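Local coordinates for protein serine protease pet (Escherichia coli, PDB 4OM9) that is an autotransporter enterotoxin of enteroaggregative Escherichia coli, probably cleaving host proteins such as alpha-fodrin with a serine protease domain carried on a beta-helical stalk within its passenger domain, at residues D4-D12 against S27-K35; N129-D137 against V214-V223. All coordinates share one frame; numbering follows the deposited sequence.

Contact 1: D4-D12 against S27-K35; sequences DISKAWARD and STHVKIKLK
Lys35 N donates to Lys7 O at 2.8 Å, and this backbone bond ties the loop after strand 31-32 to the N-terminal loop that leads into helix 10-17. The setting is the start of the protease domain, of the chymotrypsin-like PA clan, where the N-terminal loop lies against the end of strand 31-32. Lys35 does most of the work. Extended beyond CG, with chi2 and chi3 both near 170°, its chain runs across one face of the Trp9 indole. CG lies 3.6 Å from the centroid of the six-membered ring, a CH-pi contact. Further along, NZ stands 4.5 Å from the centroid of the five-membered ring, a cation-pi contact over the same plate. That ammonium also donates to Ile5 O, in the carbonyl plane at 2.9 Å, and from above the carbonyl plane to Ala8 O at 3.3 Å. Its charge is met by a salt bridge to Glu551, beside helix 552-558, while Trp9 NE1 bonds to Asn555 in that helix. The contact thus faces the helical region carried by the beta-helix. Elsewhere, the two methyls of Leu34 divide between Lys7 and Ala8, CD1 near Lys7 CB and CD2 4.2 Å from Ala8 CB. At the far edge of the indole, Lys33 O lies near the ring plane, 3.2 Å from Trp9 CZ3. Asp12 OD2 accepts from Trp9 N from above the carboxylate plane, and the same oxygen sits 3.3 Å from Ile32 CG1.

Contact 2: N129-D137 against V214-V223; sequences NIIDRYGVD and VFDNKEDKWV
Tyr134, Arg133 and Asn217 carry most of the surface buried where the last turn of helix 127-134 meets the beta-hairpin of strands 211-216 and 221-232, and they show how a helix end can be read by a hairpin turn. The axes of segments 129-134 and 214-216 approach to 7.6 Å and are nearly perpendicular, at 83°. Asn217, the first residue of the turn, serves the helix terminus twice over. Its backbone N meets Arg133 O at 2.6 Å. Its side-chain ND2 donates to Asp132 O at 2.8 Å, where the oxygen lies close to the amide plane of Asn217 while ND2 stands above the carbonyl plane of Asp132, and to Gly135 O at 3.0 Å on a lone pair. Three carbonyl oxygens at the helix end, of Asp132, Arg133 and Gly135, are therefore gripped by one residue. Arg133 turns its side chain to Asp216: with CG anti to the backbone N (chi1 176°) and a bend at chi3, NH1 alone bonds to both carboxylate oxygens, on the syn side and somewhat out of their plane, 3.2 Å from OD1, with the two planar groups turned 69° apart. The Tyr134 ring has Arg133 CG over one face, toward the rim, its CE1 3.8 Å from Asp216 CB and its hydroxyl end near Val223 CG1. A water joins Tyr134 O to Phe215 N. Asp216 OD1 also accepts from Lys218 N, at 2.9 Å, and from Glu219 N, forming an Asx turn in a hairpin that closes with a G1 beta bulge. With an arginine and two amide N-H groups converging on it, the Asp216 carboxylate is probably held ionised, so one acid both shapes the turn and binds the helix end.

Contact 1 closes before contact 2 opens along the chain, and both belong to the IgA1 protease-like domain, on the same side of the chain's centre. Their centres are 24 Å apart and their nearest atoms about 7 Å, so they do not touch. The loop after strand 40-41 has partners in both regions: Ser27 shares a backbone hydrogen bond with Val47, while Trp222 NE1 bonds to Pro46 O and Phe215 packs on Leu45. Contact 2 joins a helix to the curled antiparallel sheet that includes strands 136-137, 211-216 and 221-232. Contact 1 thus lies where the protease domain meets helix 552-558, whereas contact 2 lies inside the domain.

Contact 1: D4-D12 against S27-K35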
# COMPACT_ATOMS: atom_id res chain seq x y z
N ASP A 4 4.92 4.86 -32.87
CA ASP A 4 6.34 4.61 -33.05
C ASP A 4 7.00 4.09 -31.76
O ASP A 4 7.12 4.82 -30.77
CB ASP A 4 7.02 5.88 -33.53
CG ASP A 4 8.52 5.73 -33.70
OD1 ASP A 4 9.04 4.59 -33.68
OD2 ASP A 4 9.19 6.78 -33.84
N ILE A 5 7.44 2.84 -31.79
CA ILE A 5 8.05 2.24 -30.62
C ILE A 5 9.57 2.08 -30.74
O ILE A 5 10.16 1.20 -30.13
CB ILE A 5 7.40 0.87 -30.31
CG1 ILE A 5 7.64 -0.13 -31.45
CG2 ILE A 5 5.90 1.05 -30.09
CD1 ILE A 5 7.30 -1.58 -31.11
N SER A 6 10.20 2.96 -31.52
CA SER A 6 11.65 2.92 -31.68
C SER A 6 12.32 3.42 -30.41
O SER A 6 13.38 2.94 -30.02
CB SER A 6 12.11 3.74 -32.90
OG SER A 6 11.79 5.12 -32.78
N LYS A 7 11.69 4.39 -29.77
CA LYS A 7 12.18 4.91 -28.51
C LYS A 7 11.34 4.34 -27.37
O LYS A 7 11.87 3.70 -26.46
CB LYS A 7 12.13 6.43 -28.47
CG LYS A 7 13.25 7.12 -29.25
CD LYS A 7 12.94 7.20 -30.73
CE LYS A 7 14.00 8.00 -31.49
NZ LYS A 7 14.10 9.42 -31.04
N ALA A 8 10.03 4.58 -27.44
CA ALA A 8 9.13 4.25 -26.36
C ALA A 8 8.69 2.80 -26.43
O ALA A 8 8.65 2.21 -27.50
CB ALA A 8 7.92 5.16 -26.39
N TRP A 9 8.34 2.23 -25.30
CA TRP A 9 7.71 0.91 -25.31
C TRP A 9 6.26 0.99 -25.80
O TRP A 9 5.56 1.98 -25.56
CB TRP A 9 7.74 0.27 -23.94
CG TRP A 9 8.96 -0.49 -23.67
CD1 TRP A 9 9.10 -1.84 -23.68
CD2 TRP A 9 10.24 0.05 -23.31
NE1 TRP A 9 10.39 -2.18 -23.36
CE2 TRP A 9 11.11 -1.03 -23.12
CE3 TRP A 9 10.73 1.35 -23.13
CZ2 TRP A 9 12.44 -0.87 -22.76
CZ3 TRP A 9 12.05 1.52 -22.77
CH2 TRP A 9 12.89 0.42 -22.60
N ALA A 10 5.83 -0.07 -26.46
CA ALA A 10 4.50 -0.14 -27.02
C ALA A 10 3.45 0.07 -25.92
O ALA A 10 2.46 0.77 -26.11
CB ALA A 10 4.31 -1.47 -27.74
N ARG A 11 3.72 -0.53 -24.76
CA ARG A 11 2.79 -0.52 -23.64
C ARG A 11 2.66 0.88 -23.05
O ARG A 11 1.66 1.22 -22.38
CB ARG A 11 3.27 -1.53 -22.58
CG ARG A 11 2.63 -1.44 -21.22
CD ARG A 11 3.12 -2.56 -20.33
NE ARG A 11 3.95 -2.05 -19.24
CZ ARG A 11 4.34 -2.79 -18.21
NH1 ARG A 11 3.97 -4.06 -18.13
NH2 ARG A 11 5.08 -2.26 -17.25
N ASP A 12 3.65 1.72 -23.33
CA ASP A 12 3.66 3.08 -22.81
C ASP A 12 2.51 3.95 -23.35
O ASP A 12 1.90 4.71 -22.60
CB ASP A 12 5.00 3.75 -23.11
CG ASP A 12 6.14 3.16 -22.30
OD1 ASP A 12 5.86 2.59 -21.22
OD2 ASP A 12 7.32 3.27 -22.73
N SER A 27 -1.14 12.86 -12.09
CA SER A 27 0.30 12.69 -11.92
C SER A 27 1.07 13.80 -12.63
O SER A 27 0.93 14.00 -13.84
CB SER A 27 0.77 11.34 -12.45
OG SER A 27 0.24 10.27 -11.70
N THR A 28 1.89 14.52 -11.87
CA THR A 28 2.75 15.55 -12.45
C THR A 28 4.17 15.02 -12.63
O THR A 28 4.54 14.02 -12.02
CB THR A 28 2.78 16.80 -11.56
OG1 THR A 28 3.35 16.46 -10.30
CG2 THR A 28 1.38 17.35 -11.36
N HIS A 29 4.96 15.70 -13.47
CA HIS A 29 6.39 15.43 -13.63
C HIS A 29 6.67 14.00 -14.03
O HIS A 29 7.57 13.36 -13.49
CB HIS A 29 7.15 15.75 -12.34
CG HIS A 29 7.31 17.21 -12.08
ND1 HIS A 29 6.79 18.17 -12.91
CD2 HIS A 29 7.95 17.87 -11.09
CE1 HIS A 29 7.09 19.37 -12.44
NE2 HIS A 29 7.80 19.22 -11.34
N VAL A 30 5.90 13.50 -14.98
CA VAL A 30 6.02 12.12 -15.41
C VAL A 30 7.10 11.99 -16.47
O VAL A 30 7.13 12.76 -17.44
CB VAL A 30 4.67 11.58 -15.97
CG1 VAL A 30 4.78 10.12 -16.38
CG2 VAL A 30 3.55 11.76 -14.94
N LYS A 31 7.99 11.03 -16.30
CA LYS A 31 8.94 10.70 -17.35
C LYS A 31 8.99 9.19 -17.55
O LYS A 31 8.67 8.42 -16.63
CB LYS A 31 10.33 11.27 -17.05
CG LYS A 31 11.10 10.56 -15.96
CD LYS A 31 12.58 10.97 -15.97
CE LYS A 31 12.98 11.75 -14.71
NZ LYS A 31 12.22 13.02 -14.56
N ILE A 32 9.35 8.77 -18.76
CA ILE A 32 9.48 7.36 -19.08
C ILE A 32 10.85 7.09 -19.69
O ILE A 32 11.38 7.91 -20.44
CB ILE A 32 8.35 6.87 -20.04
CG1 ILE A 32 8.66 5.49 -20.63
CG2 ILE A 32 8.12 7.86 -21.18
CD1 ILE A 32 8.83 4.32 -19.60
N LYS A 33 11.44 5.96 -19.32
CA LYS A 33 12.66 5.47 -19.93
C LYS A 33 12.43 5.05 -21.38
O LYS A 33 11.40 4.47 -21.71
CB LYS A 33 13.21 4.30 -19.11
CG LYS A 33 13.54 4.66 -17.66
CD LYS A 33 13.69 3.42 -16.78
CE LYS A 33 12.34 2.94 -16.23
NZ LYS A 33 11.68 3.98 -15.39
N LEU A 34 13.38 5.35 -22.25
CA LEU A 34 13.33 4.92 -23.63
C LEU A 34 14.41 3.89 -23.92
O LEU A 34 15.32 3.72 -23.13
CB LEU A 34 13.50 6.12 -24.56
CG LEU A 34 12.63 7.31 -24.21
CD1 LEU A 34 13.01 8.50 -25.10
CD2 LEU A 34 11.15 6.95 -24.35
N LYS A 35 14.31 3.23 -25.07
CA LYS A 35 15.18 2.12 -25.41
C LYS A 35 16.62 2.51 -25.83
O LYS A 35 17.26 3.38 -25.23
CB LYS A 35 14.53 1.31 -26.53
CG LYS A 35 13.19 0.73 -26.14
CD LYS A 35 12.44 0.13 -27.31
CE LYS A 35 11.21 -0.60 -26.82
NZ LYS A 35 10.20 -0.64 -27.90

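Contact 2: N129-D137 against V214-V223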
# COMPACT_ATOMS: atom_id res chain seq x y z
N ASN A 129 -6.17 35.10 -26.13
CA ASN A 129 -6.85 34.67 -24.92
C ASN A 129 -6.77 33.16 -24.73
O ASN A 129 -6.55 32.66 -23.63
CB ASN A 129 -8.32 35.11 -24.93
CG ASN A 129 -8.53 36.49 -24.31
OD1 ASN A 129 -7.57 37.20 -24.00
ND2 ASN A 129 -9.79 36.86 -24.13
N ILE A 130 -6.95 32.44 -25.83
CA ILE A 130 -6.88 30.99 -25.82
C ILE A 130 -5.44 30.51 -25.51
O ILE A 130 -5.24 29.54 -24.76
CB ILE A 130 -7.38 30.43 -27.16
CG1 ILE A 130 -8.83 30.87 -27.39
CG2 ILE A 130 -7.28 28.92 -27.20
CD1 ILE A 130 -9.47 30.28 -28.63
N ILE A 131 -4.47 31.21 -26.08
CA ILE A 131 -3.07 30.89 -25.85
C ILE A 131 -2.71 31.08 -24.38
O ILE A 131 -2.11 30.20 -23.77
CB ILE A 131 -2.14 31.76 -26.73
CG1 ILE A 131 -2.29 31.36 -28.20
CG2 ILE A 131 -0.68 31.64 -26.26
CD1 ILE A 131 -1.84 32.40 -29.17
N ASP A 132 -3.12 32.20 -23.80
CA ASP A 132 -2.85 32.48 -22.39
C ASP A 132 -3.60 31.53 -21.44
O ASP A 132 -3.06 31.17 -20.39
CB ASP A 132 -3.19 33.94 -22.09
CG ASP A 132 -2.19 34.93 -22.75
OD1 ASP A 132 -0.99 34.59 -22.85
OD2 ASP A 132 -2.61 36.03 -23.17
N ARG A 133 -4.80 31.08 -21.81
CA ARG A 133 -5.58 30.18 -20.96
C ARG A 133 -5.09 28.73 -21.03
O ARG A 133 -5.13 28.01 -20.04
CB ARG A 133 -7.07 30.24 -21.31
CG ARG A 133 -7.92 29.25 -20.50
CD ARG A 133 -9.41 29.50 -20.59
NE ARG A 133 -9.78 30.84 -20.13
CZ ARG A 133 -9.88 31.19 -18.86
NH1 ARG A 133 -9.62 30.30 -17.91
NH2 ARG A 133 -10.23 32.43 -18.53
N TYR A 134 -4.64 28.30 -22.20
CA TYR A 134 -4.29 26.90 -22.38
C TYR A 134 -2.84 26.65 -22.79
O TYR A 134 -2.46 25.51 -23.07
CB TYR A 134 -5.22 26.26 -23.41
CG TYR A 134 -6.69 26.37 -23.08
CD1 TYR A 134 -7.29 25.50 -22.16
CD2 TYR A 134 -7.47 27.33 -23.67
CE1 TYR A 134 -8.63 25.59 -21.88
CE2 TYR A 134 -8.79 27.43 -23.38
CZ TYR A 134 -9.36 26.57 -22.49
OH TYR A 134 -10.71 26.72 -22.24
N GLY A 135 -2.04 27.71 -22.84
CA GLY A 135 -0.64 27.57 -23.20
C GLY A 135 0.24 26.94 -22.14
O GLY A 135 -0.01 27.09 -20.94
N VAL A 136 1.26 26.22 -22.59
CA VAL A 136 2.16 25.50 -21.71
C VAL A 136 3.58 26.02 -21.90
O VAL A 136 4.02 26.24 -23.04
CB VAL A 136 2.11 23.98 -21.98
CG1 VAL A 136 3.00 23.21 -20.99
CG2 VAL A 136 0.69 23.48 -21.92
N ASP A 137 4.30 26.23 -20.81
CA ASP A 137 5.69 26.68 -20.92
C ASP A 137 6.57 25.52 -21.35
O ASP A 137 6.52 24.44 -20.76
CB ASP A 137 6.20 27.25 -19.60
CG ASP A 137 7.72 27.43 -19.58
OD1 ASP A 137 8.19 28.51 -20.00
OD2 ASP A 137 8.43 26.50 -19.17
N VAL A 214 -7.20 19.64 -23.63
CA VAL A 214 -6.35 20.79 -23.56
C VAL A 214 -6.51 21.34 -22.14
O VAL A 214 -7.53 21.12 -21.51
CB VAL A 214 -6.72 21.75 -24.71
CG1 VAL A 214 -7.10 23.11 -24.23
CG2 VAL A 214 -5.62 21.77 -25.76
N PHE A 215 -5.48 21.98 -21.59
CA PHE A 215 -5.45 22.21 -20.15
C PHE A 215 -5.51 23.68 -19.78
O PHE A 215 -4.64 24.47 -20.14
CB PHE A 215 -4.19 21.56 -19.56
CG PHE A 215 -4.03 21.75 -18.07
CD1 PHE A 215 -4.66 20.91 -17.17
CD2 PHE A 215 -3.21 22.76 -17.57
CE1 PHE A 215 -4.50 21.07 -15.80
CE2 PHE A 215 -3.04 22.93 -16.21
CZ PHE A 215 -3.70 22.08 -15.31
N ASP A 216 -6.55 24.02 -19.03
CA ASP A 216 -6.83 25.38 -18.59
C ASP A 216 -5.87 25.80 -17.48
O ASP A 216 -5.86 25.19 -16.41
CB ASP A 216 -8.29 25.45 -18.12
CG ASP A 216 -8.77 26.86 -17.77
OD1 ASP A 216 -7.98 27.67 -17.21
OD2 ASP A 216 -9.97 27.14 -18.02
N ASN A 217 -5.08 26.84 -17.76
CA ASN A 217 -4.06 27.42 -16.85
C ASN A 217 -4.55 27.95 -15.52
O ASN A 217 -3.84 27.89 -14.53
CB ASN A 217 -3.36 28.61 -17.54
CG ASN A 217 -2.10 28.21 -18.23
OD1 ASN A 217 -1.39 27.32 -17.77
ND2 ASN A 217 -1.81 28.86 -19.35
N LYS A 218 -5.74 28.54 -15.54
CA LYS A 218 -6.22 29.32 -14.41
C LYS A 218 -7.15 28.48 -13.56
O LYS A 218 -7.28 28.71 -12.36
CB LYS A 218 -6.95 30.57 -14.90
CG LYS A 218 -6.14 31.42 -15.86
CD LYS A 218 -4.85 31.91 -15.23
CE LYS A 218 -4.21 33.00 -16.06
NZ LYS A 218 -3.86 32.54 -17.43
N GLU A 219 -7.81 27.52 -14.18
CA GLU A 219 -8.76 26.67 -13.49
C GLU A 219 -8.11 25.35 -13.12
O GLU A 219 -8.68 24.56 -12.39
CB GLU A 219 -10.00 26.44 -14.35
CG GLU A 219 -10.65 27.71 -14.87
CD GLU A 219 -11.50 28.43 -13.83
OE1 GLU A 219 -11.02 28.65 -12.70
OE2 GLU A 219 -12.65 28.79 -14.16
N ASP A 220 -6.90 25.14 -13.64
CA ASP A 220 -6.12 23.93 -13.39
C ASP A 220 -6.96 22.67 -13.63
O ASP A 220 -7.23 21.89 -12.72
CB ASP A 220 -5.56 23.95 -11.97
CG ASP A 220 -4.78 25.23 -11.68
OD1 ASP A 220 -3.63 25.37 -12.18
OD2 ASP A 220 -5.32 26.10 -10.97
N LYS A 221 -7.38 22.50 -14.88
CA LYS A 221 -8.22 21.38 -15.26
C LYS A 221 -8.12 21.06 -16.74
O LYS A 221 -7.99 21.95 -17.57
CB LYS A 221 -9.68 21.66 -14.89
CG LYS A 221 -10.23 22.93 -15.53
CD LYS A 221 -11.74 22.98 -15.41
CE LYS A 221 -12.32 24.18 -16.16
NZ LYS A 221 -13.81 24.20 -16.09
N TRP A 222 -8.21 19.78 -17.07
CA TRP A 222 -8.30 19.36 -18.46
C TRP A 222 -9.70 19.58 -19.04
O TRP A 222 -10.72 19.29 -18.41
CB TRP A 222 -7.89 17.89 -18.60
CG TRP A 222 -6.43 17.71 -18.40
CD1 TRP A 222 -5.80 17.36 -17.25
CD2 TRP A 222 -5.41 17.89 -19.38
NE1 TRP A 222 -4.45 17.30 -17.45
CE2 TRP A 222 -4.18 17.62 -18.75
CE3 TRP A 222 -5.42 18.25 -20.74
CZ2 TRP A 222 -2.96 17.70 -19.42
CZ3 TRP A 222 -4.21 18.33 -21.40
CH2 TRP A 222 -2.99 18.06 -20.75
N VAL A 223 -9.71 20.08 -20.26
CA VAL A 223 -10.91 20.56 -20.88
C VAL A 223 -11.03 19.85 -22.20
O VAL A 223 -10.02 19.61 -22.85
CB VAL A 223 -10.84 22.10 -21.03
CG1 VAL A 223 -11.54 22.62 -22.27
CG2 VAL A 223 -11.32 22.77 -19.75
O HOH W 1 -3.13 22.69 -23.10
O HOH W 2 -2.30 25.13 -20.00